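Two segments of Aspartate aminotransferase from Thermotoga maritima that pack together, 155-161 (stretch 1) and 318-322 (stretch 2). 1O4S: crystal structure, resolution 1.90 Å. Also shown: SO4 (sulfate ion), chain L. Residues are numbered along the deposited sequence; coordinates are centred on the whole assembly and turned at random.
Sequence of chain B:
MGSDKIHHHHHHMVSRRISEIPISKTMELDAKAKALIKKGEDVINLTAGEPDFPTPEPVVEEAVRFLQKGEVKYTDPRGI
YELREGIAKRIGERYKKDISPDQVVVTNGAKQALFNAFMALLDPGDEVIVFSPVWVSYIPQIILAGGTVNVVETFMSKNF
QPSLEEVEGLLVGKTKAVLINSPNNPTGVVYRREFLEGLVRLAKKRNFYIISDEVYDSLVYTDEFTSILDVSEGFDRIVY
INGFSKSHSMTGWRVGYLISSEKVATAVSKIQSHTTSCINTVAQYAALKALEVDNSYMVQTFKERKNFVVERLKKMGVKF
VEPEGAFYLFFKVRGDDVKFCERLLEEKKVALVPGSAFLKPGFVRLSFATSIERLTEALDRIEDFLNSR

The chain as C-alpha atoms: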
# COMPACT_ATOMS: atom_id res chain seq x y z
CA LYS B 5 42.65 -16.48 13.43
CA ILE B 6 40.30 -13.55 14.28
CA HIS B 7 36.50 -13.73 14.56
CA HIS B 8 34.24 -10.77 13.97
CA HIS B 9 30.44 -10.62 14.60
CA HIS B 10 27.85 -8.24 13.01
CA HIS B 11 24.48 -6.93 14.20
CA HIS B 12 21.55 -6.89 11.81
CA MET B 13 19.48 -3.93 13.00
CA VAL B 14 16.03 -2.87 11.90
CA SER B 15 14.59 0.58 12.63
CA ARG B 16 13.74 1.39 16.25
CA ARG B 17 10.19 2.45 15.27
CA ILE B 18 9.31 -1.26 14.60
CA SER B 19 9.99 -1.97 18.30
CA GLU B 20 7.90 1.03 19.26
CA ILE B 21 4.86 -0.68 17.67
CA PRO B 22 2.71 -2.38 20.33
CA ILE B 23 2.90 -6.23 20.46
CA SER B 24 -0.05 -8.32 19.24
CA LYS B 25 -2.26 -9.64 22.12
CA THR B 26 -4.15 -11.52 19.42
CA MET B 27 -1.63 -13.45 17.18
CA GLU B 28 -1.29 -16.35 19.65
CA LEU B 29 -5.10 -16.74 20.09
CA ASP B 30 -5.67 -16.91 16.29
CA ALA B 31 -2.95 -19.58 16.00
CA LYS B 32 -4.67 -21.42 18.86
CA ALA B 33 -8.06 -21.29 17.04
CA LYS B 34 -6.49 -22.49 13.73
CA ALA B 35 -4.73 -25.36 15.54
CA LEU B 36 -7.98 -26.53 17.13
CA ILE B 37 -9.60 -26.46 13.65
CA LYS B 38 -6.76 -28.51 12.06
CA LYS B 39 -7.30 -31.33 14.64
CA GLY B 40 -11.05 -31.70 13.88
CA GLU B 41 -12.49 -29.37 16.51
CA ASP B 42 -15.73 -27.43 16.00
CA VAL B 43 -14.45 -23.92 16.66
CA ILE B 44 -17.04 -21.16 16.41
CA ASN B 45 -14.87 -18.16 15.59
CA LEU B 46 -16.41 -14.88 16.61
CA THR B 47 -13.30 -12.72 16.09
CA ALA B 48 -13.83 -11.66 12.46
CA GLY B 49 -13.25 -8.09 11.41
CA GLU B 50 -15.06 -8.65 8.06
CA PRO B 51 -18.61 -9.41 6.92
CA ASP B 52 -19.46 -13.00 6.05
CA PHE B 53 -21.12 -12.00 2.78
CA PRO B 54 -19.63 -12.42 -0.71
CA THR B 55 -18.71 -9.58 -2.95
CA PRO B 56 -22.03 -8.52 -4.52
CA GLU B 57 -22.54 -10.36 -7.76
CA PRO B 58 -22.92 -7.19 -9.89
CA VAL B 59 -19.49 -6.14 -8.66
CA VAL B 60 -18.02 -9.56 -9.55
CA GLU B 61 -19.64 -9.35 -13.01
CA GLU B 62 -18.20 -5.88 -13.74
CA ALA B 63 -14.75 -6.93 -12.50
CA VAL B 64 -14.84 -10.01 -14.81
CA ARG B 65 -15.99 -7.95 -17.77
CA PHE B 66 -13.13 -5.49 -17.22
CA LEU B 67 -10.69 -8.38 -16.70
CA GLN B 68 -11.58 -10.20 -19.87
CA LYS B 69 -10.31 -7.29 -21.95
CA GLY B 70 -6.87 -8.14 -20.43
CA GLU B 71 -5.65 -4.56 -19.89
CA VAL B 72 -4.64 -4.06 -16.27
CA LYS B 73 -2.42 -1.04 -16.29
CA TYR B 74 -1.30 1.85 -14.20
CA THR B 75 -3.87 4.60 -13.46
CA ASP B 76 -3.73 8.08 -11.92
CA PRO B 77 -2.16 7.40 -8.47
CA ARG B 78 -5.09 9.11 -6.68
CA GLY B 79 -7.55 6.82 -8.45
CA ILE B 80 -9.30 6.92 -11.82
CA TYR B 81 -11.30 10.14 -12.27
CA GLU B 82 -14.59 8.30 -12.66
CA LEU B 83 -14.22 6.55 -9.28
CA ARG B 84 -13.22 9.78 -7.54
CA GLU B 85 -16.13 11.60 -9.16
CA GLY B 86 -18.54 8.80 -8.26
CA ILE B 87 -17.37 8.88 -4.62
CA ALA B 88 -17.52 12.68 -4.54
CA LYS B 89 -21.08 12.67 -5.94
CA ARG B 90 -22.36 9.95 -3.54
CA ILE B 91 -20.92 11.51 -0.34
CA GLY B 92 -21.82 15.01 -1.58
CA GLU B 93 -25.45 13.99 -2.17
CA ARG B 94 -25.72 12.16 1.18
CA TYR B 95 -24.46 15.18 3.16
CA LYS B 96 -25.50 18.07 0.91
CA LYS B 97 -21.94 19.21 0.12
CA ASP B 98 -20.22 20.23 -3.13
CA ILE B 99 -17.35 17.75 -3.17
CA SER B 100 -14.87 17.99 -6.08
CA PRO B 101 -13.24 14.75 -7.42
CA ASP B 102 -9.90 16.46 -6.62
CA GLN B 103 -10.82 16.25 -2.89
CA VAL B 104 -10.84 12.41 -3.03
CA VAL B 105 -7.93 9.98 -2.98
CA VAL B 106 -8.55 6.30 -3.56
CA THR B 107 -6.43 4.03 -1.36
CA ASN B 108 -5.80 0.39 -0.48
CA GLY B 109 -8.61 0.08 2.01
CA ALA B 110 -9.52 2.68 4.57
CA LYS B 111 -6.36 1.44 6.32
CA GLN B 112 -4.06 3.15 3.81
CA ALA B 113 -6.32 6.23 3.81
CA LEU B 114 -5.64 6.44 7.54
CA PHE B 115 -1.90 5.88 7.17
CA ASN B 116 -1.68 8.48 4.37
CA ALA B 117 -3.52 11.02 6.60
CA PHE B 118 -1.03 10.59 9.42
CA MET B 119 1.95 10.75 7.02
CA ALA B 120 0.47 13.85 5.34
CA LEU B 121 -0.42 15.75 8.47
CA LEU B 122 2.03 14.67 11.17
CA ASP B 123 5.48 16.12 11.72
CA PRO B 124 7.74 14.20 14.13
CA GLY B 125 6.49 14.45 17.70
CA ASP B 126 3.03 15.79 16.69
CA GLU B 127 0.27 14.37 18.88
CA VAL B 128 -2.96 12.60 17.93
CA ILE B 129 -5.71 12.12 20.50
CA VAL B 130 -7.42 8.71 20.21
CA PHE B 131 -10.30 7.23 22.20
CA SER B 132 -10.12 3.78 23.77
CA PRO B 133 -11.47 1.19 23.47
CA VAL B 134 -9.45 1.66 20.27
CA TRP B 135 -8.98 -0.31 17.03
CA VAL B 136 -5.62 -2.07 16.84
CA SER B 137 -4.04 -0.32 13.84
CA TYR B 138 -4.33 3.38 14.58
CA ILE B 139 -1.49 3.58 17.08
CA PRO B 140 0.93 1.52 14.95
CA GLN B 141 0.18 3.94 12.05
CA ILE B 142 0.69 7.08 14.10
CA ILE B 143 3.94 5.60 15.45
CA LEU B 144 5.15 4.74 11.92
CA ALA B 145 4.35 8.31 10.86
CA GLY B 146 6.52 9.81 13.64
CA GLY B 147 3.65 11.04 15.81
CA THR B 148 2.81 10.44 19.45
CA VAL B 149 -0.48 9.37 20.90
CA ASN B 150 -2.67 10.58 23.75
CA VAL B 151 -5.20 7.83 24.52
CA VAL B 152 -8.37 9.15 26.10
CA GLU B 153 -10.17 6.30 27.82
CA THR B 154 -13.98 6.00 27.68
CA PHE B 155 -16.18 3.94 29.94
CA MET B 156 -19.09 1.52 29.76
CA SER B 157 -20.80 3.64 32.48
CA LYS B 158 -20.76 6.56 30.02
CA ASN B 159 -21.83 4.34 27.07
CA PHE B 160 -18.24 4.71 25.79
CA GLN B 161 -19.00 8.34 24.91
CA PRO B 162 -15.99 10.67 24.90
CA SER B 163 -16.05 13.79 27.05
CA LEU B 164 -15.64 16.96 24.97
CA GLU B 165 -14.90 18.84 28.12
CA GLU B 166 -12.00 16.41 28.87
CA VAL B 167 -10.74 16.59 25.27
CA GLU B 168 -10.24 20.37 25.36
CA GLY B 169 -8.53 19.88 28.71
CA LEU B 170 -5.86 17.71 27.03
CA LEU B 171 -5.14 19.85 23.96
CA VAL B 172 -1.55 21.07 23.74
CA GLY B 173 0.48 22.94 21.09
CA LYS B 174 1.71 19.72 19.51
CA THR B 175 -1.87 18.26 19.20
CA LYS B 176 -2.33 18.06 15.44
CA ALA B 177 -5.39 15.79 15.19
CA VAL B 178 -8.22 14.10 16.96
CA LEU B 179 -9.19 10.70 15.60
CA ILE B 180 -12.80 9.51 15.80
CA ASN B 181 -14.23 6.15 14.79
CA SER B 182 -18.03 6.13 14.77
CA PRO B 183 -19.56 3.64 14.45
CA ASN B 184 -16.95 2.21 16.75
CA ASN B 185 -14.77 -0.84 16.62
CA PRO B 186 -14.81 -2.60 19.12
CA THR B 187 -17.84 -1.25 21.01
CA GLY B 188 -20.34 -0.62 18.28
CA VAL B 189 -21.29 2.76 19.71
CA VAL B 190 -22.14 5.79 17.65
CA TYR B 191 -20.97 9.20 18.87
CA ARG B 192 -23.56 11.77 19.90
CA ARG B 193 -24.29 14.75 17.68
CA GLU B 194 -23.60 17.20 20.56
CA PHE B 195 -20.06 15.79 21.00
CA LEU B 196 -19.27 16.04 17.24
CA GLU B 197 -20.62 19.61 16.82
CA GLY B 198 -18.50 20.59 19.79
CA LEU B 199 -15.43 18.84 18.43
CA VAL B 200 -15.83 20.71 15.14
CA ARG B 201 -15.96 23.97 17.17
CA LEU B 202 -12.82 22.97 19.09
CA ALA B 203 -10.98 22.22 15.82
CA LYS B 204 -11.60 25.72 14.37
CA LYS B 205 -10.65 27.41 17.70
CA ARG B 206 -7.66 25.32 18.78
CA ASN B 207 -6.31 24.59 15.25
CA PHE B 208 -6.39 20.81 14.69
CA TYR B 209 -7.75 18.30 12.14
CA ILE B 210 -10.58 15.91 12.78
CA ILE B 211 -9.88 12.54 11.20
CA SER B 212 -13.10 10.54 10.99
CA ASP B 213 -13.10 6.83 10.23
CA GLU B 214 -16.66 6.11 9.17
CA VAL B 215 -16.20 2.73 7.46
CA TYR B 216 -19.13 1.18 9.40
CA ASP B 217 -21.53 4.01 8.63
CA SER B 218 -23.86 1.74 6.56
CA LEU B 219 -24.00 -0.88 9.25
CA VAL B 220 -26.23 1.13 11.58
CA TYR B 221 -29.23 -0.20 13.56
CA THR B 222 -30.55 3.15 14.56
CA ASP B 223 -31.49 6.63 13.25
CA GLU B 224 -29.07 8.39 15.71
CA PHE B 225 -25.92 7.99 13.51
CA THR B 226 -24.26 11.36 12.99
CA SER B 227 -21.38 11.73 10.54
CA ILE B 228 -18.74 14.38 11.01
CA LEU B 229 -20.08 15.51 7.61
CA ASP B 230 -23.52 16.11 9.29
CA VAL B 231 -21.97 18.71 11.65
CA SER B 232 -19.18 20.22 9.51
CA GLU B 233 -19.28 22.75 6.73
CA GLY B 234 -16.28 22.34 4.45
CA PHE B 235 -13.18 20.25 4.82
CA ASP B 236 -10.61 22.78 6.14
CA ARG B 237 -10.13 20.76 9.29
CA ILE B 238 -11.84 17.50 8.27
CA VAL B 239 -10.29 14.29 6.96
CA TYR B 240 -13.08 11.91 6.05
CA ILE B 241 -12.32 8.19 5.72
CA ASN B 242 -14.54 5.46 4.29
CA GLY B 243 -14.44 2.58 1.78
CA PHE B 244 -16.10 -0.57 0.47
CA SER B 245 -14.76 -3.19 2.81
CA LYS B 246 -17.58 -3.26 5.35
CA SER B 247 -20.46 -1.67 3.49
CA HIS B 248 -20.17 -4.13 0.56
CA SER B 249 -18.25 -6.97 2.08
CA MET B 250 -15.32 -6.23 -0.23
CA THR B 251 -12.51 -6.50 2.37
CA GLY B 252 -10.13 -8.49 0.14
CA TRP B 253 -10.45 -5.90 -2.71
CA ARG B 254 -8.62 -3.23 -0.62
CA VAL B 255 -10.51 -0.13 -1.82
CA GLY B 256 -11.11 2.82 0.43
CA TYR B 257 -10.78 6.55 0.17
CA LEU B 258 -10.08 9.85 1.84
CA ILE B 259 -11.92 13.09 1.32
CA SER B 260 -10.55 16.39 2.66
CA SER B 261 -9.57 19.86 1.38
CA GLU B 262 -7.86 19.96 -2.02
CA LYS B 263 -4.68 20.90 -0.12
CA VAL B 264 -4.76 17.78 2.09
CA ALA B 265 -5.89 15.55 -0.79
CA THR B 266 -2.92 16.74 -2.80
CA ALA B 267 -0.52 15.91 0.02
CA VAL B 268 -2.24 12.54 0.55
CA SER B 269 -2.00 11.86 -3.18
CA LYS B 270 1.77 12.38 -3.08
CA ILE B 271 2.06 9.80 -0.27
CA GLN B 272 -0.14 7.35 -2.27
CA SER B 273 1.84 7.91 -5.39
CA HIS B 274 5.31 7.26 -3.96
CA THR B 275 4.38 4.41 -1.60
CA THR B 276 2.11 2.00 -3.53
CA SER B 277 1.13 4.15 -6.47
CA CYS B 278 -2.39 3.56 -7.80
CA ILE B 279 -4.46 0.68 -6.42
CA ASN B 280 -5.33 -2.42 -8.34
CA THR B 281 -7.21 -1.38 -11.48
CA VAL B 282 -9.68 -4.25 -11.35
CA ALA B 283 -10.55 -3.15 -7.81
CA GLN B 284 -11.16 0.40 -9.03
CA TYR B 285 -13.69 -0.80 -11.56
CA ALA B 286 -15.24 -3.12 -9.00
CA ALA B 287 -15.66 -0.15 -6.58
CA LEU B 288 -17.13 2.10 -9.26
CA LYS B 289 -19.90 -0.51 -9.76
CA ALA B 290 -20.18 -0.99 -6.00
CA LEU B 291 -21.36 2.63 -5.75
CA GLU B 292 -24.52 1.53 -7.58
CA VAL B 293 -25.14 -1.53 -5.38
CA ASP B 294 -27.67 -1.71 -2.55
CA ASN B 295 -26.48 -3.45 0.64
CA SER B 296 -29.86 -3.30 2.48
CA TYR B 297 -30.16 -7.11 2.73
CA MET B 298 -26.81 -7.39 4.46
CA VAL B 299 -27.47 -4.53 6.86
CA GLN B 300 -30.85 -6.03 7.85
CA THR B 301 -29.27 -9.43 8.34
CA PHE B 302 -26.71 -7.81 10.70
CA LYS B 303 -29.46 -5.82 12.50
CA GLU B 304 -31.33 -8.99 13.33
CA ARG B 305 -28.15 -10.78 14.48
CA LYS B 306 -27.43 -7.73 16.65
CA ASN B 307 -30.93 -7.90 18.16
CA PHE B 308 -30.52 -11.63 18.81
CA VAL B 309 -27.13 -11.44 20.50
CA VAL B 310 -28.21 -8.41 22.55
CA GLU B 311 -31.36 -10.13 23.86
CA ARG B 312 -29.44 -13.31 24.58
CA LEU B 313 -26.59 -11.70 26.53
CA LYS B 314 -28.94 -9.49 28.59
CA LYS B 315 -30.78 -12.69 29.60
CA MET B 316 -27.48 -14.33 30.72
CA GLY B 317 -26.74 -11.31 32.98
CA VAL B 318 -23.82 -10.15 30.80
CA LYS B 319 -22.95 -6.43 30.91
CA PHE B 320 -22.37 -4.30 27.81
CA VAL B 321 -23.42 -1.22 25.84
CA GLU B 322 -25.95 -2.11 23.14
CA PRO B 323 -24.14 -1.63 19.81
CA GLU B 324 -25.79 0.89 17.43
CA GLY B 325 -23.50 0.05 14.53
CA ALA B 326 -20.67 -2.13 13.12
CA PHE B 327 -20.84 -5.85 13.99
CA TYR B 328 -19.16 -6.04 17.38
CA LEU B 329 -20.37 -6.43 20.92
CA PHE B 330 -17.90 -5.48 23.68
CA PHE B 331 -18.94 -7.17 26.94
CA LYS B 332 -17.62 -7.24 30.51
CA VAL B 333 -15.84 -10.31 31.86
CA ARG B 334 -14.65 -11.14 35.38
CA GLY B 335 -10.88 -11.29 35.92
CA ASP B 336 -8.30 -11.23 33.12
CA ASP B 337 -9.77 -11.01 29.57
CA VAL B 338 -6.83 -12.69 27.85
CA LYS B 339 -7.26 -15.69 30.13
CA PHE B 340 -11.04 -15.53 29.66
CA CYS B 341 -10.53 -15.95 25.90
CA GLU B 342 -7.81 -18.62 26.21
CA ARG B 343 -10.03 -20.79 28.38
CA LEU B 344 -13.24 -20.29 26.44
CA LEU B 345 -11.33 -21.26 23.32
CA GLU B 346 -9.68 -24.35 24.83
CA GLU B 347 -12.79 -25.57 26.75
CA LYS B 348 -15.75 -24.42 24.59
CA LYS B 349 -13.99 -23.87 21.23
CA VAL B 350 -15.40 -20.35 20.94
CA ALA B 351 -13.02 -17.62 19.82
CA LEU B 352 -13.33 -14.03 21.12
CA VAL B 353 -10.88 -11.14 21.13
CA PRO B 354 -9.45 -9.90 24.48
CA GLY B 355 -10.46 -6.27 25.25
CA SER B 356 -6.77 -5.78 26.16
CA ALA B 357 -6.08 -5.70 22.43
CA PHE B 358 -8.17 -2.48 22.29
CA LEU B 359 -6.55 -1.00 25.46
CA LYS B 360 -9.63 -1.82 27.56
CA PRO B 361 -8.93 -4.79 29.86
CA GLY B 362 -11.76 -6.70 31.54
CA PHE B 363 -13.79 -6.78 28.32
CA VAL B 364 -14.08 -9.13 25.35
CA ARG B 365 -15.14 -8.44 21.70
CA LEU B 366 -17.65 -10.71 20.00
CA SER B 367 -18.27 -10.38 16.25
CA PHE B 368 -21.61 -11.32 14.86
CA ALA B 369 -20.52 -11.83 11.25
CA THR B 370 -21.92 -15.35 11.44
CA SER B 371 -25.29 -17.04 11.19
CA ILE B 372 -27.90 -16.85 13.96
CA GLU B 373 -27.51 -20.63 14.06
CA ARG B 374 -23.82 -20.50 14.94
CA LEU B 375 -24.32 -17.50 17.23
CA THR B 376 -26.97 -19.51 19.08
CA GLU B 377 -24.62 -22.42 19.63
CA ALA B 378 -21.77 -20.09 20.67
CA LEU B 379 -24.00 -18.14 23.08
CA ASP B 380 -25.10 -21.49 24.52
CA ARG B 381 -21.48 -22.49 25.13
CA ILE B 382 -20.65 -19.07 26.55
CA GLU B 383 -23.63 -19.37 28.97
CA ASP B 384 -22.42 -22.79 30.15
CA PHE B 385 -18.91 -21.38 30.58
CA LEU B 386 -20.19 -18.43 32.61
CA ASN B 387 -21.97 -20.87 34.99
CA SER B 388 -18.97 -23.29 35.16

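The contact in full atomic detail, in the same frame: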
# COMPACT_ATOMS: atom_id res chain seq x y z
N PHE B 155 -15.69 4.88 28.94
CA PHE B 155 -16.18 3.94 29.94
C PHE B 155 -17.55 3.42 29.58
O PHE B 155 -18.37 4.15 29.03
CB PHE B 155 -16.20 4.60 31.34
CG PHE B 155 -14.85 5.14 31.75
CD1 PHE B 155 -13.89 4.29 32.29
CD2 PHE B 155 -14.52 6.47 31.53
CE1 PHE B 155 -12.63 4.76 32.62
CE2 PHE B 155 -13.26 6.96 31.87
CZ PHE B 155 -12.32 6.10 32.41
N MET B 156 -17.78 2.14 29.88
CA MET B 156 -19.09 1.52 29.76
C MET B 156 -20.18 2.28 30.52
O MET B 156 -21.32 2.34 30.04
CB MET B 156 -19.05 0.08 30.26
CG MET B 156 -20.42 -0.66 30.11
SD MET B 156 -20.28 -2.46 30.18
CE MET B 156 -19.82 -2.69 31.90
N SER B 157 -19.83 2.87 31.67
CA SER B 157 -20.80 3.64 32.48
C SER B 157 -21.24 4.91 31.76
O SER B 157 -22.34 5.42 32.02
CB SER B 157 -20.26 3.97 33.89
OG SER B 157 -19.04 4.69 33.86
N LYS B 158 -20.40 5.41 30.85
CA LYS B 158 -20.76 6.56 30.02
C LYS B 158 -21.13 6.15 28.59
O LYS B 158 -21.12 7.00 27.71
CB LYS B 158 -19.61 7.58 30.03
CG LYS B 158 -19.43 8.32 31.36
CD LYS B 158 -20.53 9.38 31.56
CE LYS B 158 -20.68 9.77 33.05
NZ LYS B 158 -19.48 10.48 33.59
N ASN B 159 -21.48 4.88 28.38
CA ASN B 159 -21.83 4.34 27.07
C ASN B 159 -20.69 4.49 26.05
O ASN B 159 -20.93 4.62 24.84
CB ASN B 159 -23.12 4.98 26.52
CG ASN B 159 -24.35 4.77 27.44
OD1 ASN B 159 -25.17 5.69 27.59
ND2 ASN B 159 -24.47 3.58 28.04
N PHE B 160 -19.46 4.46 26.55
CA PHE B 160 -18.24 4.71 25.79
C PHE B 160 -18.26 6.02 24.99
O PHE B 160 -17.64 6.12 23.93
CB PHE B 160 -17.94 3.51 24.88
CG PHE B 160 -17.59 2.27 25.64
CD1 PHE B 160 -18.39 1.14 25.56
CD2 PHE B 160 -16.45 2.22 26.43
CE1 PHE B 160 -18.04 -0.03 26.24
CE2 PHE B 160 -16.11 1.07 27.12
CZ PHE B 160 -16.92 -0.07 27.02
N GLN B 161 -18.94 7.03 25.53
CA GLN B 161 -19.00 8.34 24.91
C GLN B 161 -17.85 9.20 25.44
O GLN B 161 -17.65 9.30 26.65
CB GLN B 161 -20.33 9.05 25.18
CG GLN B 161 -21.57 8.30 24.67
CD GLN B 161 -21.59 8.20 23.14
OE1 GLN B 161 -21.22 9.16 22.45
NE2 GLN B 161 -22.04 7.06 22.63
N VAL B 318 -25.09 -10.71 31.28
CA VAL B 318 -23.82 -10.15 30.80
C VAL B 318 -23.98 -8.64 30.63
O VAL B 318 -25.06 -8.15 30.25
CB VAL B 318 -23.35 -10.88 29.50
CG1 VAL B 318 -22.22 -10.13 28.80
CG2 VAL B 318 -22.93 -12.33 29.83
N LYS B 319 -22.92 -7.90 30.95
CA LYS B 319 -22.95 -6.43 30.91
C LYS B 319 -22.24 -5.86 29.69
O LYS B 319 -21.12 -6.25 29.38
CB LYS B 319 -22.31 -5.86 32.17
CG LYS B 319 -23.17 -5.95 33.43
CD LYS B 319 -22.53 -5.12 34.56
CE LYS B 319 -23.24 -5.30 35.91
NZ LYS B 319 -22.49 -4.60 36.99
N PHE B 320 -22.89 -4.91 29.03
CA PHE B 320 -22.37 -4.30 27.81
C PHE B 320 -23.23 -3.10 27.41
O PHE B 320 -24.36 -2.96 27.87
CB PHE B 320 -22.36 -5.33 26.64
CG PHE B 320 -23.74 -5.85 26.31
CD1 PHE B 320 -24.52 -5.21 25.35
CD2 PHE B 320 -24.28 -6.93 27.00
CE1 PHE B 320 -25.78 -5.65 25.06
CE2 PHE B 320 -25.56 -7.39 26.71
CZ PHE B 320 -26.31 -6.75 25.73
N VAL B 321 -22.69 -2.29 26.51
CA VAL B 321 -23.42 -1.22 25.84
C VAL B 321 -23.98 -1.79 24.52
O VAL B 321 -23.27 -2.43 23.74
CB VAL B 321 -22.49 -0.01 25.56
CG1 VAL B 321 -23.27 1.16 24.96
CG2 VAL B 321 -21.78 0.45 26.86
N GLU B 322 -25.28 -1.59 24.31
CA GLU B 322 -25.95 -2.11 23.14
C GLU B 322 -25.32 -1.46 21.91
O GLU B 322 -25.34 -0.24 21.81
CB GLU B 322 -27.45 -1.79 23.22
CG GLU B 322 -28.31 -2.37 22.10
CD GLU B 322 -29.80 -2.07 22.30
OE1 GLU B 322 -30.23 -1.92 23.46
OE2 GLU B 322 -30.54 -1.97 21.29
S SO4 L . -15.95 0.78 32.71
O1 SO4 L . -15.47 0.94 31.33
O2 SO4 L . -16.03 -0.66 33.06
O3 SO4 L . -14.94 1.42 33.56
O4 SO4 L . -17.24 1.47 32.88

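Contact between residues 155-161 and 318-322 of Thermotoga maritima aspartate aminotransferase, two segments of one chain that lie far apart in sequence. The interface is small, burying 241 Å² summed over both sides, and no hydrogen bond crosses it; the segments are held against each other by van der Waals packing, mostly of apolar groups.

Stretch 2 has no regular helix or strand and enters the contact gradually. Val318, at its start, is out of reach: even Val318 CG1 stays 8.0 Å from Met156 SD. Lys319 makes the first approach. Its CA-to-CB bond points sideways, and the extended side chain (chi2 to chi4 all t) then leads away from stretch 1, so that the base of the side chain, not the ammonium group, takes part: Lys319 CB lies 4.0 Å from Met156 CE, and the carbonyl carbon Lys319 C is equally far, 4.0 Å, from Met156 SD. The charged end thus remains clear of the apolar methionine tip.

Phe320 contributes through its backbone. Its CA-to-CB bond points away from stretch 1, and the closest pair is Phe320 CA with Met156 SD at 3.7 Å. Although Met156 sets out sideways, its t, t, p side chain brings the end nearer to stretch 2, laying the sulfur against the Lys319-Phe320 backbone and the terminal methyl near Lys319 CB. This reach accounts for the contacts with Lys319 and Phe320; the closest approach of Met156 to Val321 is made nearer the base of the side chain, by CG.

Val321 is the centre of the contact, with 93 Å² covered, the largest share of any residue here. Its CA-to-CB bond points toward stretch 1, and with chi1 at -176° (t) the methyl CG2 meets three residues: Val321 CG2 is 3.7 Å from Met156 CG, 3.7 Å from Phe160 CD1 and 3.9 Å from Asn159 CA. The approach to the Phe160 ring is oblique. The other methyl is close to the Asn159 amide, Val321 CG1 to Asn159 ND2 being 4.1 Å, a contact without polar pairing. Of the CA atoms, Asn159 CA and Val321 CA are the nearest across the contact, 5.9 Å apart. Glu322 follows with its side chain fully extended through chi2 and makes no contact.

The surface that receives Val321 is shaped by a tight turn. Phe155 O accepts from both Lys158 N (3.0 Å) and Phe160 N (2.7 Å), while Asn159 N donates to Met156 O (3.0 Å) and Gln161 N to Lys158 O (3.1 Å). Asn159 and Phe160 both have positive phi (59° and 52°), and the fold of the chain gathers Met156, Asn159 and Phe160 around one valine methyl. A sulfate ion, probably from the crystallisation liquor, binds the start of the 3-10 segment: Met156 N donates to SO4 O1 (3.0 Å) and Ser157 N to SO4 O4 (3.2 Å), while SO4 O3 sits at the edge of the Phe155 ring, 3.3 Å from Phe155 CD1.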